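Local coordinates for DNA/RNA-binding protein Alba (PDB 4Z9E) that probably binds double-stranded DNA tightly but without sequence specificity and helps to compact the archaeal chromosome, at residues V47-I50 and T51-F55; G10-T14 and M15-L19. All coordinates share one frame; numbering follows the deposited sequence.

Interaction 1: V47-I50 and T51-F55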
loop_
_atom_site.group_PDB
_atom_site.type_symbol
_atom_site.label_atom_id
_atom_site.label_comp_id
_atom_site.label_asym_id
_atom_site.label_seq_id
_atom_site.Cartn_x
_atom_site.Cartn_y
_atom_site.Cartn_z
ATOM N N VAL A 47 -8.813 4.302 -3.881
ATOM C CA VAL A 47 -10.212 3.961 -3.663
ATOM C C VAL A 47 -10.586 4.208 -2.224
ATOM O O VAL A 47 -11.580 4.860 -1.952
ATOM C CB VAL A 47 -10.542 2.503 -4.045
ATOM C CG1 VAL A 47 -11.868 2.058 -3.441
ATOM C CG2 VAL A 47 -10.553 2.348 -5.555
ATOM N N ALA A 48 -9.776 3.711 -1.304
ATOM C CA ALA A 48 -10.058 3.886 0.122
ATOM C C ALA A 48 -9.919 5.320 0.578
ATOM O O ALA A 48 -10.600 5.734 1.503
ATOM C CB ALA A 48 -9.168 2.990 0.986
ATOM N N GLU A 49 -9.013 6.070 -0.025
ATOM C CA GLU A 49 -8.804 7.434 0.437
ATOM C C GLU A 49 -9.884 8.382 -0.078
ATOM O O GLU A 49 -10.345 9.259 0.644
ATOM C CB GLU A 49 -7.408 7.920 0.083
ATOM C CG GLU A 49 -6.368 7.371 1.035
ATOM C CD GLU A 49 -6.333 8.160 2.333
ATOM O OE1 GLU A 49 -6.111 9.377 2.259
ATOM O OE2 GLU A 49 -6.537 7.595 3.430
ATOM N N ILE A 50 -10.315 8.173 -1.310
ATOM C CA ILE A 50 -11.402 8.966 -1.863
ATOM C C ILE A 50 -12.668 8.711 -1.067
ATOM O O ILE A 50 -13.400 9.642 -0.695
ATOM C CB ILE A 50 -11.650 8.608 -3.339
ATOM C CG1 ILE A 50 -10.527 9.150 -4.190
ATOM C CG2 ILE A 50 -12.956 9.189 -3.829
ATOM C CD1 ILE A 50 -10.419 8.454 -5.523
ATOM N N THR A 51 -12.900 7.437 -0.797
ATOM C CA THR A 51 -14.075 7.020 -0.070
ATOM C C THR A 51 -14.190 7.764 1.255
ATOM O O THR A 51 -15.233 8.290 1.584
ATOM C CB THR A 51 -14.050 5.501 0.194
ATOM O OG1 THR A 51 -14.269 4.809 -1.033
ATOM C CG2 THR A 51 -15.132 5.108 1.146
ATOM N N ARG A 52 -13.122 7.801 2.027
ATOM C CA ARG A 52 -13.214 8.408 3.357
ATOM C C ARG A 52 -13.081 9.937 3.371
ATOM O O ARG A 52 -13.310 10.573 4.389
ATOM C CB ARG A 52 -12.205 7.774 4.292
ATOM C CG ARG A 52 -10.784 8.063 3.891
ATOM C CD ARG A 52 -9.868 7.066 4.571
ATOM N NE ARG A 52 -9.774 7.368 5.990
ATOM C CZ ARG A 52 -8.877 8.200 6.510
ATOM N NH1 ARG A 52 -7.978 8.803 5.723
ATOM N NH2 ARG A 52 -8.877 8.416 7.822
ATOM N N HIS A 53 -12.720 10.517 2.239
ATOM C CA HIS A 53 -12.642 11.959 2.135
ATOM C C HIS A 53 -13.915 12.558 1.613
ATOM O O HIS A 53 -14.466 13.484 2.185
ATOM C CB HIS A 53 -11.438 12.354 1.286
ATOM C CG HIS A 53 -10.148 12.397 2.068
ATOM N ND1 HIS A 53 -9.789 11.418 2.932
ATOM C CD2 HIS A 53 -9.141 13.355 2.119
ATOM C CE1 HIS A 53 -8.613 11.726 3.498
ATOM N NE2 HIS A 53 -8.215 12.914 3.003
ATOM N N LYS A 54 -14.424 12.030 0.521
ATOM C CA LYS A 54 -15.579 12.656 -0.045
ATOM C C LYS A 54 -16.874 11.971 0.330
ATOM O O LYS A 54 -17.868 12.655 0.511
ATOM C CB LYS A 54 -15.426 12.811 -1.552
ATOM C CG LYS A 54 -14.382 13.850 -1.943
ATOM C CD LYS A 54 -13.565 13.321 -3.102
ATOM C CE LYS A 54 -12.524 14.322 -3.557
ATOM N NZ LYS A 54 -11.727 13.658 -4.627
ATOM N N PHE A 55 -16.867 10.649 0.495
ATOM C CA PHE A 55 -18.129 9.897 0.439
ATOM C C PHE A 55 -18.638 9.147 1.668
ATOM O O PHE A 55 -19.827 9.069 1.855
ATOM C CB PHE A 55 -18.140 9.005 -0.783
ATOM C CG PHE A 55 -17.850 9.737 -2.053
ATOM C CD1 PHE A 55 -18.830 10.514 -2.664
ATOM C CD2 PHE A 55 -16.601 9.660 -2.641
ATOM C CE1 PHE A 55 -18.568 11.193 -3.846
ATOM C CE2 PHE A 55 -16.331 10.335 -3.821
ATOM C CZ PHE A 55 -17.315 11.104 -4.425
#
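E49 and R52 run alongside each other with their charged ends on the same side, one turn apart on the helix. Their salt bridge runs from R52 NH1 to E49 OE2 over 3.0 Å, with the nitrogen on the syn side of the carboxylate. The carboxylate and guanidinium planes are turned 40° from one another, and the N-H meets the oxygen at a bent 132°. R52 CG stands between its own backbone N and carbonyl carbon (chi1 66°), which lays the aliphatic part of the chain against the backbone oxygen of A48, CG to O 3.3 Å, before the chain bends back to the carboxylate. E49 OE1 is turned to H53, 3.6 Å from its CE1. Each oxygen also has a partner outside the helix: OE2 bonds Y61 OH, and OE1 bonds T68 OG1 of the second subunit, so the buried carboxylate is fixed from several sides.

Around the helix, T51 folds its hydroxyl back on the preceding turn. T51 OG1 reaches V47 O at 2.8 Å, and T51 N comes to the same oxygen from the opposite face of the carbonyl plane. Further along, CG2 of I50 abuts the edge of the F55 ring, 3.6 Å from CE2. I50 O accepts K54 N nearly in line and H53 N from above its carbonyl plane; a wider, pi-type turn lies at 51-55.

This part of helix 41-55 touches two neighbours: V47, I50 and T51 pack on helix 14-25, and A48 and R52 on Y61 of strand 60-69.

Interaction 2: G10-T14 and M15-L19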
loop_
_atom_site.group_PDB
_atom_site.type_symbol
_atom_site.label_atom_id
_atom_site.label_comp_id
_atom_site.label_asym_id
_atom_site.label_seq_id
_atom_site.Cartn_x
_atom_site.Cartn_y
_atom_site.Cartn_z
ATOM N N GLY A 10 -9.382 -3.744 -9.861
ATOM C CA GLY A 10 -8.694 -4.017 -11.122
ATOM C C GLY A 10 -8.590 -2.810 -12.046
ATOM O O GLY A 10 -8.193 -1.707 -11.622
ATOM N N LYS A 11 -8.959 -3.012 -13.312
ATOM C CA LYS A 11 -8.636 -2.035 -14.359
ATOM C C LYS A 11 -9.686 -0.953 -14.639
ATOM O O LYS A 11 -9.365 0.031 -15.304
ATOM C CB LYS A 11 -8.176 -2.731 -15.661
ATOM C CG LYS A 11 -6.767 -3.344 -15.593
ATOM C CD LYS A 11 -5.693 -2.388 -15.033
ATOM C CE LYS A 11 -4.398 -3.099 -14.625
ATOM N NZ LYS A 11 -4.564 -4.112 -13.530
ATOM N N LYS A 12 -10.916 -1.128 -14.138
ATOM C CA LYS A 12 -11.980 -0.112 -14.281
ATOM C C LYS A 12 -11.614 1.261 -13.663
ATOM O O LYS A 12 -10.716 1.352 -12.826
ATOM C CB LYS A 12 -13.268 -0.620 -13.642
ATOM C CG LYS A 12 -13.839 -1.856 -14.306
ATOM C CD LYS A 12 -15.079 -2.322 -13.569
ATOM C CE LYS A 12 -15.629 -3.588 -14.208
ATOM N NZ LYS A 12 -16.916 -3.948 -13.561
ATOM N N PRO A 13 -12.280 2.343 -14.098
ATOM C CA PRO A 13 -12.014 3.616 -13.432
ATOM C C PRO A 13 -12.295 3.590 -11.937
ATOM O O PRO A 13 -13.221 2.921 -11.475
ATOM C CB PRO A 13 -12.953 4.574 -14.165
ATOM C CG PRO A 13 -12.889 4.063 -15.573
ATOM C CD PRO A 13 -12.963 2.562 -15.390
ATOM N N THR A 14 -11.458 4.316 -11.209
ATOM C CA THR A 14 -11.402 4.267 -9.764
ATOM C C THR A 14 -12.778 4.430 -9.095
ATOM O O THR A 14 -13.088 3.733 -8.096
ATOM C CB THR A 14 -10.377 5.326 -9.283
ATOM O OG1 THR A 14 -9.109 4.987 -9.843
ATOM C CG2 THR A 14 -10.224 5.358 -7.776
ATOM N N MET A 15 -13.601 5.321 -9.656
ATOM C CA MET A 15 -14.876 5.665 -9.040
ATOM C C MET A 15 -15.852 4.492 -9.037
ATOM O O MET A 15 -16.679 4.401 -8.141
ATOM C CB MET A 15 -15.490 6.887 -9.690
ATOM C CG MET A 15 -14.695 8.170 -9.443
ATOM S SD MET A 15 -14.520 8.570 -7.699
ATOM C CE MET A 15 -14.318 10.347 -7.779
ATOM N N ASN A 16 -15.739 3.585 -10.006
ATOM C CA ASN A 16 -16.502 2.324 -9.942
ATOM C C ASN A 16 -16.309 1.613 -8.633
ATOM O O ASN A 16 -17.269 1.148 -8.015
ATOM C CB ASN A 16 -16.132 1.367 -11.084
ATOM C CG ASN A 16 -16.633 1.853 -12.399
ATOM O OD1 ASN A 16 -17.788 1.613 -12.751
ATOM N ND2 ASN A 16 -15.815 2.621 -13.095
ATOM N N TYR A 17 -15.054 1.543 -8.203
ATOM C CA TYR A 17 -14.739 0.828 -6.989
ATOM C C TYR A 17 -15.195 1.610 -5.774
ATOM O O TYR A 17 -15.645 1.022 -4.795
ATOM C CB TYR A 17 -13.264 0.464 -6.964
ATOM C CG TYR A 17 -12.860 -0.400 -8.151
ATOM C CD1 TYR A 17 -13.322 -1.715 -8.279
ATOM C CD2 TYR A 17 -12.028 0.100 -9.147
ATOM C CE1 TYR A 17 -12.964 -2.500 -9.380
ATOM C CE2 TYR A 17 -11.658 -0.677 -10.247
ATOM C CZ TYR A 17 -12.117 -1.971 -10.357
ATOM O OH TYR A 17 -11.714 -2.720 -11.451
ATOM N N VAL A 18 -15.120 2.940 -5.849
ATOM C CA VAL A 18 -15.589 3.772 -4.749
ATOM C C VAL A 18 -17.101 3.568 -4.597
ATOM O O VAL A 18 -17.631 3.484 -3.482
ATOM C CB VAL A 18 -15.258 5.260 -4.979
ATOM C CG1 VAL A 18 -15.866 6.138 -3.882
ATOM C CG2 VAL A 18 -13.755 5.480 -5.034
ATOM N N LEU A 19 -17.783 3.456 -5.734
ATOM C CA LEU A 19 -19.217 3.217 -5.768
ATOM C C LEU A 19 -19.588 1.874 -5.150
ATOM O O LEU A 19 -20.520 1.796 -4.329
ATOM C CB LEU A 19 -19.732 3.315 -7.207
ATOM C CG LEU A 19 -21.258 3.284 -7.432
ATOM C CD1 LEU A 19 -21.996 4.377 -6.658
ATOM C CD2 LEU A 19 -21.560 3.383 -8.914
#
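The loop that leaves strand 6-8 turns into the first turn of helix 14-25, and the side chain of Y17 reaches back from the helix to the loop backbone. With CG anti to the carbonyl carbon (chi1 -59°), the ring is directed back along the chain, and its hydroxyl comes up against the backbone of G10-K12. K12 N donates to Y17 OH at 3.2 Å with an N-H...O angle of 139°. The aliphatic root of K12 crosses the tyrosine at about a right angle, its CB 3.4 Å from OH, while the backbone oxygen of K12 approaches the ring edge near CE2. A phenylalanine at Y17 would probably leave the amide of K12 without this acceptor and the loop less firmly tied to the helix.

At the helix start, P13 O is gripped twice by one residue. N16 N binds P13 O at 3.0 Å from above the carbonyl plane, and N16 ND2 binds the same oxygen at 3.1 Å from the same face, with the oxygen almost exactly in the plane of the side-chain amide. This fixes the rotation of that amide; the N16 amide also lies alongside the P13 ring, N16 ND2 to P13 CB 3.6 Å. T14 O then accepts V18 N at 3.1 Å, opening the regular helical pattern, with a weak bond from Y17 N.

K43 NZ binds the carbonyl oxygens of G10 and K12, and Y17 also packs on V47. The arrangement belongs to the first beta-alpha connection of the Alba fold, whose loop carries K11, the predicted acetylation site.

How the interactions relate
Interaction 2 comes first along the chain, where the loop after strand 6-8 enters helix 14-25; interaction 1 follows near the C-terminal end of helix 41-55, after strand 31-37 has intervened. Their centres are about 12 Å apart, and the two helices touch directly. V47 CG2 lies 3.6 Å from Y17 CB and also packs on T14, while V18 CG1 meets T51 OG1 and F55. The two helices therefore share a largely apolar interface in the Alba fold. Interaction 1 additionally reaches strand 60-69 and the second subunit, linking this helix pair to the sheet and the dimer, whereas interaction 2 secures the lysine-bearing loop to the same pair.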